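Protein-glutamine gamma-glutamyltransferase (Pseudomonas aeruginosa PAO1, PDB 6G49) catalyses, through its periplasmic domain, the transglutaminase cross-linking of protein glutamine and lysine side chains, and is critical for the viability of the bacterium. Local coordinates at residues R188-E193 and F234-R239; A206-R211 and A251-A256. All coordinates share one frame; numbering follows the deposited sequence.

How the contacts relate
Contacts 1 and 2 are neighbouring pieces of one helical cluster in the transglutaminase-like part of the periplasmic domain, their centres about 9 Å apart. Their segments alternate along the chain, so four successive helices, 185-197, 201-214, 230-238 and 243-256, are laced together. The two contacts touch directly: A191 CB lies 3.4 Å from A256 CB, and R211 of contact 2 reaches over to contact 1, its NH2 3.5 Å from F236 CE1. Helix 243-256 begins at C243, probably the nucleophile. Contact 2 is near the probable catalytic centre, with the side chain of L254 about 11 Å from that of D303; contact 1 lies away from it.

Contact 1: R188-E193 and F234-R239; sequences RALADE and FLFDTR
L190 of helix 185-197 puts one methyl, CD2, against the rim of the F236 phenyl ring, 3.9 Å from CZ. The methyl arrives at the ring edge, close to the ring plane, and not over a face. CB of L190 backs it up at 4.1 Å from the same CZ. CG, anti to the backbone N (chi1 174°), runs on past the ring, and the second torsion (65°) turns CD2 back toward F236 and L235 while CD1 points away. The same CD2 also comes within 4.5 Å of L235 CD1, a looser touch. No hydrogen bond joins the two segments, and with L190 and L235 at the closest backbone approach their CA atoms are still 10.0 Å apart: side chains alone make the contact. The phenyl ring is steadied from its own helix, where L235 CB sits 3.7 Å above the middle of one face. Behind it the helix ends in a wider pi-type turn, closed by a weak hydrogen bond from R239 N to F234 O, and R239, with positive phi, leaves the helix. L235 O and F236 CA lie against one face of its guanidinium, toward the rim, and it forms a salt bridge with E215. R211 of helix 201-214 touches both L190 and F236, while L235 also leans on V253, placing this apolar helix-helix contact within the helical cluster of the transglutaminase-like fold.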
# COMPACT_ATOMS: atom_id res chain seq x y z
N ARG A 188 12.52 10.15 -14.31
CA ARG A 188 12.60 11.53 -13.90
C ARG A 188 12.16 12.45 -15.04
O ARG A 188 11.43 13.42 -14.82
CB ARG A 188 14.02 11.87 -13.41
CG ARG A 188 14.35 11.38 -12.01
CD ARG A 188 15.82 11.62 -11.74
NE ARG A 188 16.44 10.49 -11.09
CZ ARG A 188 16.55 10.35 -9.77
NH1 ARG A 188 16.31 11.38 -8.96
NH2 ARG A 188 16.88 9.18 -9.25
N ALA A 189 12.56 12.12 -16.28
CA ALA A 189 12.11 12.93 -17.45
C ALA A 189 10.58 12.89 -17.62
O ALA A 189 9.92 13.88 -17.89
CB ALA A 189 12.81 12.45 -18.72
N LEU A 190 9.99 11.69 -17.46
CA LEU A 190 8.57 11.55 -17.51
C LEU A 190 7.91 12.43 -16.43
O LEU A 190 6.93 13.08 -16.71
CB LEU A 190 8.19 10.08 -17.35
CG LEU A 190 6.70 9.79 -17.23
CD1 LEU A 190 5.93 10.13 -18.51
CD2 LEU A 190 6.45 8.34 -16.85
N ALA A 191 8.43 12.38 -15.19
CA ALA A 191 7.87 13.13 -14.10
C ALA A 191 7.90 14.65 -14.41
O ALA A 191 6.96 15.36 -14.16
CB ALA A 191 8.65 12.87 -12.85
N ASP A 192 9.01 15.07 -15.00
CA ASP A 192 9.15 16.49 -15.44
C ASP A 192 8.08 16.90 -16.45
O ASP A 192 7.49 17.94 -16.31
CB ASP A 192 10.50 16.71 -16.12
CG ASP A 192 11.66 16.68 -15.15
OD1 ASP A 192 11.38 16.77 -13.93
OD2 ASP A 192 12.83 16.52 -15.62
N GLU A 193 7.85 16.03 -17.42
CA GLU A 193 6.89 16.26 -18.49
C GLU A 193 5.49 16.31 -17.86
O GLU A 193 4.68 17.18 -18.16
CB GLU A 193 7.03 15.20 -19.58
CG GLU A 193 8.35 15.26 -20.33
CD GLU A 193 8.80 13.98 -21.01
OE1 GLU A 193 7.94 13.10 -21.22
OE2 GLU A 193 10.00 13.86 -21.33
N PHE A 234 11.29 -1.14 -16.01
CA PHE A 234 9.91 -1.55 -15.87
C PHE A 234 8.98 -0.64 -16.66
O PHE A 234 8.13 -1.13 -17.40
CB PHE A 234 9.51 -1.63 -14.39
CG PHE A 234 8.03 -1.72 -14.19
CD1 PHE A 234 7.33 -2.90 -14.48
CD2 PHE A 234 7.31 -0.66 -13.66
CE1 PHE A 234 5.95 -2.96 -14.31
CE2 PHE A 234 5.94 -0.72 -13.48
CZ PHE A 234 5.25 -1.90 -13.77
N LEU A 235 9.05 0.69 -16.52
CA LEU A 235 8.04 1.56 -17.15
C LEU A 235 8.14 1.58 -18.70
O LEU A 235 7.16 1.87 -19.32
CB LEU A 235 8.20 2.99 -16.66
CG LEU A 235 7.72 3.24 -15.24
CD1 LEU A 235 8.06 4.67 -14.80
CD2 LEU A 235 6.22 2.97 -15.15
N PHE A 236 9.36 1.47 -19.21
CA PHE A 236 9.61 1.83 -20.65
C PHE A 236 10.11 0.62 -21.46
O PHE A 236 10.11 0.71 -22.68
CB PHE A 236 10.59 2.99 -20.76
CG PHE A 236 10.19 4.18 -19.93
CD1 PHE A 236 9.03 4.87 -20.21
CD2 PHE A 236 11.00 4.61 -18.90
CE1 PHE A 236 8.65 5.95 -19.44
CE2 PHE A 236 10.62 5.69 -18.12
CZ PHE A 236 9.44 6.34 -18.38
N ASP A 237 10.60 -0.44 -20.82
CA ASP A 237 11.20 -1.61 -21.51
C ASP A 237 10.33 -2.85 -21.32
O ASP A 237 9.66 -3.30 -22.25
CB ASP A 237 12.67 -1.81 -21.15
CG ASP A 237 13.55 -0.60 -21.41
OD1 ASP A 237 13.10 0.32 -22.14
OD2 ASP A 237 14.70 -0.57 -20.84
N THR A 238 10.28 -3.41 -20.10
CA THR A 238 9.61 -4.68 -19.86
C THR A 238 8.09 -4.48 -19.78
O THR A 238 7.33 -5.38 -20.16
CB THR A 238 10.17 -5.42 -18.64
OG1 THR A 238 9.74 -4.71 -17.45
CG2 THR A 238 11.66 -5.59 -18.67
N ARG A 239 7.63 -3.38 -19.15
CA ARG A 239 6.22 -3.18 -18.81
C ARG A 239 5.60 -4.43 -18.22
O ARG A 239 4.43 -4.74 -18.47
CB ARG A 239 5.43 -2.65 -19.99
CG ARG A 239 5.88 -1.29 -20.45
CD ARG A 239 4.92 -0.72 -21.48
NE ARG A 239 5.12 0.67 -21.82
CZ ARG A 239 6.08 1.11 -22.63
NH1 ARG A 239 6.96 0.25 -23.10
NH2 ARG A 239 6.19 2.40 -22.89

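Contact 2: A206-R211 and A251-A256; sequences AALLQR and AFVLRA
Between segments 206-211 and 251-256 the nearest CA atoms are those of L208 and V253, 8.5 Å apart, and no hydrogen bond crosses. The space is bridged by one methyl of L208: its CD2 lies 3.9 Å from V253 CG1 and equally far from V253 CB, thus beside the CB-CG1 bond of the valine. The third partner is L254, whose CD2 meets the same L208 methyl at 4.0 Å, methyl against methyl. L208 extends across the gap because its CG is anti to the backbone N (chi1 -173°). V253 points its CB at the partner helix, whereas L254 starts off to the flank and only its outer end swings in, so L208 CD2 rests in the angle between the two successive side chains. All three side chains are buried. Helix 243-256, the central helix of the transglutaminase-like, papain-related fold, carries the probable nucleophile C243 at its N-terminal end; L208 covers part of its later turns. Other helices and a strand surround it there: F252 touches A187 and R188 of helix 185-197, V253 meets L235 of helix 230-238, and A251 packs on V263 and L254 on A261 of strand 261-265. R255 donates to three backbone carbonyls, from NH1 to Q178 O, from NE to A261 O and from NH2 to E79 O.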
# COMPACT_ATOMS: atom_id res chain seq x y z
N ALA A 206 -4.00 11.09 -12.31
CA ALA A 206 -4.87 10.47 -13.37
C ALA A 206 -4.11 10.20 -14.66
O ALA A 206 -4.29 9.15 -15.26
CB ALA A 206 -6.09 11.35 -13.61
N ALA A 207 -3.23 11.12 -15.08
CA ALA A 207 -2.49 10.94 -16.30
C ALA A 207 -1.52 9.75 -16.17
O ALA A 207 -1.34 8.93 -17.11
CB ALA A 207 -1.76 12.22 -16.66
N LEU A 208 -0.91 9.61 -14.97
CA LEU A 208 -0.04 8.51 -14.75
C LEU A 208 -0.82 7.18 -14.75
O LEU A 208 -0.33 6.18 -15.33
CB LEU A 208 0.70 8.78 -13.43
CG LEU A 208 1.81 7.84 -13.04
CD1 LEU A 208 2.79 7.56 -14.16
CD2 LEU A 208 2.57 8.41 -11.83
N LEU A 209 -1.98 7.13 -14.09
CA LEU A 209 -2.81 5.92 -14.08
C LEU A 209 -3.18 5.55 -15.52
O LEU A 209 -3.24 4.37 -15.91
CB LEU A 209 -4.03 6.16 -13.22
CG LEU A 209 -3.75 6.21 -11.73
CD1 LEU A 209 -5.05 6.60 -11.02
CD2 LEU A 209 -3.19 4.87 -11.25
N GLN A 210 -3.42 6.57 -16.35
CA GLN A 210 -3.80 6.34 -17.73
C GLN A 210 -2.67 5.64 -18.51
O GLN A 210 -2.92 4.83 -19.44
CB GLN A 210 -4.18 7.67 -18.39
CG GLN A 210 -5.64 8.03 -18.21
CD GLN A 210 -5.93 9.21 -19.10
OE1 GLN A 210 -6.44 9.08 -20.22
NE2 GLN A 210 -5.48 10.37 -18.66
N ARG A 211 -1.41 5.92 -18.17
CA ARG A 211 -0.31 5.27 -18.87
C ARG A 211 -0.35 3.76 -18.61
O ARG A 211 -0.10 2.91 -19.49
CB ARG A 211 1.06 5.84 -18.48
CG ARG A 211 1.30 7.25 -18.97
CD ARG A 211 2.66 7.67 -18.47
NE ARG A 211 3.75 6.87 -19.01
CZ ARG A 211 4.39 7.18 -20.14
NH1 ARG A 211 4.03 8.25 -20.82
NH2 ARG A 211 5.35 6.40 -20.57
N ALA A 251 5.05 5.65 -7.20
CA ALA A 251 5.51 6.52 -6.12
C ALA A 251 6.76 7.30 -6.56
O ALA A 251 6.88 8.51 -6.25
CB ALA A 251 5.75 5.75 -4.86
N PHE A 252 7.68 6.64 -7.24
CA PHE A 252 8.90 7.28 -7.79
C PHE A 252 8.53 8.47 -8.65
O PHE A 252 9.05 9.59 -8.44
CB PHE A 252 9.74 6.29 -8.56
CG PHE A 252 11.02 6.88 -9.09
CD1 PHE A 252 11.02 7.70 -10.19
CD2 PHE A 252 12.20 6.59 -8.45
CE1 PHE A 252 12.20 8.27 -10.64
CE2 PHE A 252 13.41 7.16 -8.90
CZ PHE A 252 13.39 7.97 -10.01
N VAL A 253 7.66 8.25 -9.64
CA VAL A 253 7.32 9.30 -10.60
C VAL A 253 6.62 10.45 -9.90
O VAL A 253 6.92 11.62 -10.16
CB VAL A 253 6.50 8.76 -11.79
CG1 VAL A 253 6.04 9.88 -12.71
CG2 VAL A 253 7.33 7.77 -12.55
N LEU A 254 5.73 10.15 -8.93
CA LEU A 254 5.04 11.23 -8.19
C LEU A 254 6.05 12.07 -7.41
O LEU A 254 5.99 13.33 -7.47
CB LEU A 254 3.96 10.65 -7.27
CG LEU A 254 2.74 10.02 -7.95
CD1 LEU A 254 1.82 9.45 -6.90
CD2 LEU A 254 1.99 10.99 -8.85
N ARG A 255 6.99 11.45 -6.73
CA ARG A 255 7.95 12.18 -5.96
C ARG A 255 8.81 13.02 -6.90
O ARG A 255 9.16 14.20 -6.55
CB ARG A 255 8.89 11.26 -5.22
CG ARG A 255 8.24 10.54 -4.05
CD ARG A 255 9.27 9.87 -3.19
NE ARG A 255 8.64 9.26 -2.00
CZ ARG A 255 9.25 8.73 -0.98
NH1 ARG A 255 10.58 8.62 -0.92
NH2 ARG A 255 8.50 8.34 0.08
N ALA A 256 9.17 12.46 -8.06
CA ALA A 256 10.03 13.20 -9.02
C ALA A 256 9.25 14.38 -9.61
O ALA A 256 9.92 15.34 -10.08
CB ALA A 256 10.59 12.29 -10.07